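Local coordinates for putative sugar phosphate isomerase (PDB 3L2H), which is a putative sugar phosphate isomerase of the cupin superfamily that probably binds a metal ion, its substrate not being established, at residues H24-G29 with P132-R137; V128-Y131 with K136-Y139. All coordinates share one frame; numbering follows the deposited sequence.

Contact 1: residues H24-G29 with P132-R137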
# COMPACT_ATOMS: atom_id res chain seq x y z
N HIS B 24 3.35 -16.16 24.33
CA HIS B 24 2.90 -14.80 24.15
C HIS B 24 3.38 -13.93 25.33
O HIS B 24 3.26 -14.32 26.52
CB HIS B 24 1.39 -14.75 24.00
CG HIS B 24 0.92 -13.48 23.42
ND1 HIS B 24 0.95 -12.29 24.12
CD2 HIS B 24 0.51 -13.16 22.17
CE1 HIS B 24 0.57 -11.31 23.33
NE2 HIS B 24 0.27 -11.82 22.15
N PHE B 25 3.88 -12.72 25.04
CA PHE B 25 4.44 -11.89 26.14
C PHE B 25 3.39 -11.36 27.14
O PHE B 25 3.75 -10.96 28.27
CB PHE B 25 5.30 -10.73 25.62
CG PHE B 25 4.51 -9.51 25.20
CD1 PHE B 25 3.78 -9.52 24.04
CD2 PHE B 25 4.53 -8.36 25.96
CE1 PHE B 25 3.07 -8.37 23.62
CE2 PHE B 25 3.79 -7.23 25.55
CZ PHE B 25 3.10 -7.25 24.36
N LEU B 26 2.11 -11.45 26.76
CA LEU B 26 1.00 -11.04 27.62
C LEU B 26 0.24 -12.21 28.21
O LEU B 26 -0.70 -11.97 29.00
CB LEU B 26 0.06 -10.07 26.87
CG LEU B 26 0.62 -8.66 26.58
CD1 LEU B 26 -0.32 -7.76 25.69
CD2 LEU B 26 0.97 -7.93 27.89
N ASN B 27 0.64 -13.44 27.92
CA ASN B 27 -0.10 -14.62 28.43
C ASN B 27 0.83 -15.81 28.60
O ASN B 27 1.23 -16.44 27.61
CB ASN B 27 -1.29 -15.00 27.53
CG ASN B 27 -2.12 -16.12 28.10
OD1 ASN B 27 -1.79 -16.69 29.15
ND2 ASN B 27 -3.19 -16.48 27.40
N PRO B 28 1.19 -16.11 29.85
CA PRO B 28 2.14 -17.20 30.06
C PRO B 28 1.54 -18.57 29.77
O PRO B 28 2.28 -19.53 29.63
CB PRO B 28 2.53 -17.05 31.55
CG PRO B 28 1.47 -16.34 32.16
CD PRO B 28 0.90 -15.42 31.12
N GLY B 29 0.21 -18.66 29.68
CA GLY B 29 -0.44 -19.89 29.29
C GLY B 29 -0.48 -20.10 27.78
O GLY B 29 -0.81 -21.21 27.31
N PRO B 132 -7.85 -6.74 24.96
CA PRO B 132 -8.84 -6.18 25.91
C PRO B 132 -8.68 -6.66 27.36
O PRO B 132 -8.95 -5.88 28.28
CB PRO B 132 -10.18 -6.62 25.33
CG PRO B 132 -9.91 -6.95 23.84
CD PRO B 132 -8.47 -7.39 23.78
N ASN B 133 -8.23 -7.89 27.58
CA ASN B 133 -8.13 -8.43 28.95
C ASN B 133 -6.95 -7.86 29.70
O ASN B 133 -6.94 -7.91 30.95
CB ASN B 133 -8.09 -9.97 28.98
CG ASN B 133 -9.42 -10.59 28.53
OD1 ASN B 133 -10.47 -9.92 28.52
ND2 ASN B 133 -9.38 -11.84 28.15
N GLN B 134 -6.00 -7.27 28.97
CA GLN B 134 -4.91 -6.59 29.59
C GLN B 134 -5.10 -5.05 29.58
O GLN B 134 -4.25 -4.37 30.08
CB GLN B 134 -3.58 -6.94 28.89
CG GLN B 134 -3.32 -8.47 28.78
CD GLN B 134 -3.44 -9.17 30.10
OE1 GLN B 134 -3.02 -8.64 31.13
NE2 GLN B 134 -4.01 -10.37 30.10
N HIS B 135 -6.18 -4.54 29.00
CA HIS B 135 -6.42 -3.09 28.92
C HIS B 135 -5.29 -2.39 28.17
O HIS B 135 -4.86 -1.29 28.55
CB HIS B 135 -6.61 -2.54 30.35
CG HIS B 135 -7.39 -1.28 30.43
ND1 HIS B 135 -6.87 -0.11 30.95
CD2 HIS B 135 -8.66 -0.99 30.05
CE1 HIS B 135 -7.80 0.83 30.93
NE2 HIS B 135 -8.89 0.33 30.36
N LYS B 136 -4.82 -3.01 27.09
CA LYS B 136 -3.72 -2.46 26.30
C LYS B 136 -4.01 -2.44 24.79
O LYS B 136 -4.65 -3.34 24.27
CB LYS B 136 -2.43 -3.27 26.54
CG LYS B 136 -1.85 -3.10 27.96
CD LYS B 136 -0.76 -4.03 28.18
CE LYS B 136 -0.39 -4.17 29.70
NZ LYS B 136 -0.40 -2.88 30.40
N ARG B 137 -3.46 -1.44 24.13
CA ARG B 137 -3.50 -1.31 22.69
C ARG B 137 -2.06 -1.25 22.23
O ARG B 137 -1.26 -0.49 22.77
CB ARG B 137 -4.23 -0.04 22.27
CG ARG B 137 -4.20 0.19 20.74
CD ARG B 137 -5.26 1.19 20.29
NE ARG B 137 -6.57 0.57 20.29
CZ ARG B 137 -7.68 1.20 19.92
NH1 ARG B 137 -7.64 2.47 19.51
NH2 ARG B 137 -8.83 0.56 19.94
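Leu26 packs against the aliphatic parts of Gln134 and Lys136, its CB lying 4.2 Å from Gln134 CG and its CD2 4.3 Å from Lys136 CD. The two partners share out the leucine: the base of its side chain meets the glutamine and one end methyl the lysine methylenes. Gln134 bends at its second torsion (chi2 -52°), which turns its amide back beside the backbone of Leu26. At 3.8 Å Gln134 NE2 makes no hydrogen bond to Leu26 O; it bonds Glu61 OE2 instead.

Leu26 is carried by a type I beta turn from His24 to Asn27, closed by the backbone bond from Asn27 N to His24 O. Inside this turn Leu26 N donates to His24 ND1 over 3.0 Å, with an angle of 163° at the hydrogen and the donor close to the imidazole plane, so the ring is fixed by the backbone two residues on. An Asx turn follows, in which Gly29 N reaches Asn27 OD1 at 2.9 Å from above the carbonyl plane; Asn27 ND2 in turn bonds Glu58 and the carbonyl of Thr60. In the other segment, His135 and Lys136 form a G1 beta bulge opposite Tyr131.

With no hydrogen bond or salt bridge between the segments, turn and hairpin meet here through van der Waals contact alone, while His24 ND1 and Asn27 OD1 accept within their own segment, and Asn27 ND2 and Gln134 NE2 turn to residues 58-61.

Contact 2: residues V128-Y131 with K136-Y139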
# COMPACT_ATOMS: atom_id res chain seq x y z
N VAL B 128 -2.65 -2.33 14.33
CA VAL B 128 -3.04 -1.94 15.66
C VAL B 128 -3.68 -3.19 16.23
O VAL B 128 -4.51 -3.83 15.56
CB VAL B 128 -4.00 -0.76 15.68
CG1 VAL B 128 -4.38 -0.43 17.16
CG2 VAL B 128 -3.40 0.46 14.95
N VAL B 129 -3.28 -3.59 17.43
CA VAL B 129 -3.83 -4.78 18.03
C VAL B 129 -4.30 -4.47 19.42
O VAL B 129 -3.53 -3.91 20.21
CB VAL B 129 -2.82 -5.92 18.08
CG1 VAL B 129 -3.51 -7.21 18.68
CG2 VAL B 129 -2.19 -6.16 16.70
N ASP B 130 -5.53 -4.86 19.75
CA ASP B 130 -6.07 -4.65 21.07
C ASP B 130 -5.98 -5.93 21.88
O ASP B 130 -6.24 -7.01 21.35
CB ASP B 130 -7.51 -4.21 21.05
CG ASP B 130 -7.67 -2.77 20.62
OD1 ASP B 130 -6.70 -2.01 20.85
OD2 ASP B 130 -8.70 -2.42 20.00
N TYR B 131 -5.56 -5.78 23.13
CA TYR B 131 -5.57 -6.87 24.11
C TYR B 131 -6.56 -6.51 25.21
O TYR B 131 -6.17 -6.01 26.27
CB TYR B 131 -4.17 -7.13 24.65
CG TYR B 131 -3.18 -7.48 23.58
CD1 TYR B 131 -3.15 -8.74 23.03
CD2 TYR B 131 -2.27 -6.55 23.13
CE1 TYR B 131 -2.24 -9.08 22.06
CE2 TYR B 131 -1.35 -6.87 22.14
CZ TYR B 131 -1.33 -8.13 21.63
OH TYR B 131 -0.42 -8.45 20.64
N LYS B 136 -4.82 -3.01 27.09
CA LYS B 136 -3.72 -2.46 26.30
C LYS B 136 -4.01 -2.44 24.79
O LYS B 136 -4.65 -3.34 24.27
CB LYS B 136 -2.43 -3.27 26.54
CG LYS B 136 -1.85 -3.10 27.96
CD LYS B 136 -0.76 -4.03 28.18
CE LYS B 136 -0.39 -4.17 29.70
NZ LYS B 136 -0.40 -2.88 30.40
N ARG B 137 -3.46 -1.44 24.13
CA ARG B 137 -3.50 -1.31 22.69
C ARG B 137 -2.06 -1.25 22.23
O ARG B 137 -1.26 -0.49 22.77
CB ARG B 137 -4.23 -0.04 22.27
CG ARG B 137 -4.20 0.19 20.74
CD ARG B 137 -5.26 1.19 20.29
NE ARG B 137 -6.57 0.57 20.29
CZ ARG B 137 -7.68 1.20 19.92
NH1 ARG B 137 -7.64 2.47 19.51
NH2 ARG B 137 -8.83 0.56 19.94
N LEU B 138 -1.75 -2.06 21.22
CA LEU B 138 -0.44 -2.04 20.58
C LEU B 138 -0.52 -1.37 19.20
O LEU B 138 -1.30 -1.78 18.39
CB LEU B 138 0.06 -3.45 20.39
CG LEU B 138 1.34 -3.62 19.56
CD1 LEU B 138 2.54 -3.07 20.28
CD2 LEU B 138 1.53 -5.11 19.22
N TYR B 139 0.33 -0.37 18.96
CA TYR B 139 0.43 0.27 17.68
C TYR B 139 1.76 -0.22 17.14
O TYR B 139 2.79 -0.02 17.79
CB TYR B 139 0.47 1.77 17.82
CG TYR B 139 -0.71 2.41 18.50
CD1 TYR B 139 -1.83 2.81 17.78
CD2 TYR B 139 -0.69 2.65 19.87
CE1 TYR B 139 -2.92 3.43 18.46
CE2 TYR B 139 -1.74 3.22 20.52
CZ TYR B 139 -2.85 3.65 19.79
OH TYR B 139 -3.85 4.25 20.49
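Val128-Tyr131 and Lys136-Tyr139 are the paired arms of an antiparallel beta hairpin. Its backbone ladder has two hydrogen-bonded pairs: Val129 and Leu138 exchange bonds of 2.8 Å from Val129 N to Leu138 O and from Leu138 N to Val129 O, whereas at the turn end Tyr131 N gives Lys136 O a firm bond and Lys136 N reaches Tyr131 O only weakly.

Apolar contacts occupy both faces. Tyr131 lies alongside Leu138, presenting its ring edge to the leucine CB, with Val129 CG1 over the rim of one ring face. On the other side Val128 CG2 rests 4.0 Å from Tyr139 CD1, and Val128 CG1 touches Arg137 CD.

The ionic interaction belongs to the non-hydrogen-bonded pair Asp130 and Arg137. The guanidinium meets the carboxylate side-on, the two planes 17° apart, and Arg137 NH1 goes on to Glu144 and Asn146 of the second subunit. Were Arg137 replaced by alanine, the Asp130 carboxylate would probably lose both arginine bonds, though His66 could still hold OD2, and Glu144 of the second subunit would lose this salt bridge. The arginine chain bends at chi3 (-76°), bringing Arg137 NE to the syn lone pair of Asp130 OD1 at 2.6 Å, and Arg137 NH2 to Asp130 OD2 at 3.0 Å.

How the contacts relate
The centres of the two contacts lie about 10 Å apart, on the same side of the chain's centre. Along the chain segment 24-29, which holds the turn from strand 20-24 into strand 27-36 of the six-stranded sheet, comes first; about a hundred residues later follow strand 126-131, the connection 132-135 and strand 136-141. Contact 2 is the body of this hairpin within the four-stranded sheet, and contact 1 lies at its turn end, sharing Lys136 and Arg137. Tyr131 bridges them directly, its ring meeting His24 and Leu26. Contact 2 zips the hairpin's own strands together, and contact 1, with the Tyr131 contacts, places its turn end against residues 24-26; both also touch the second subunit.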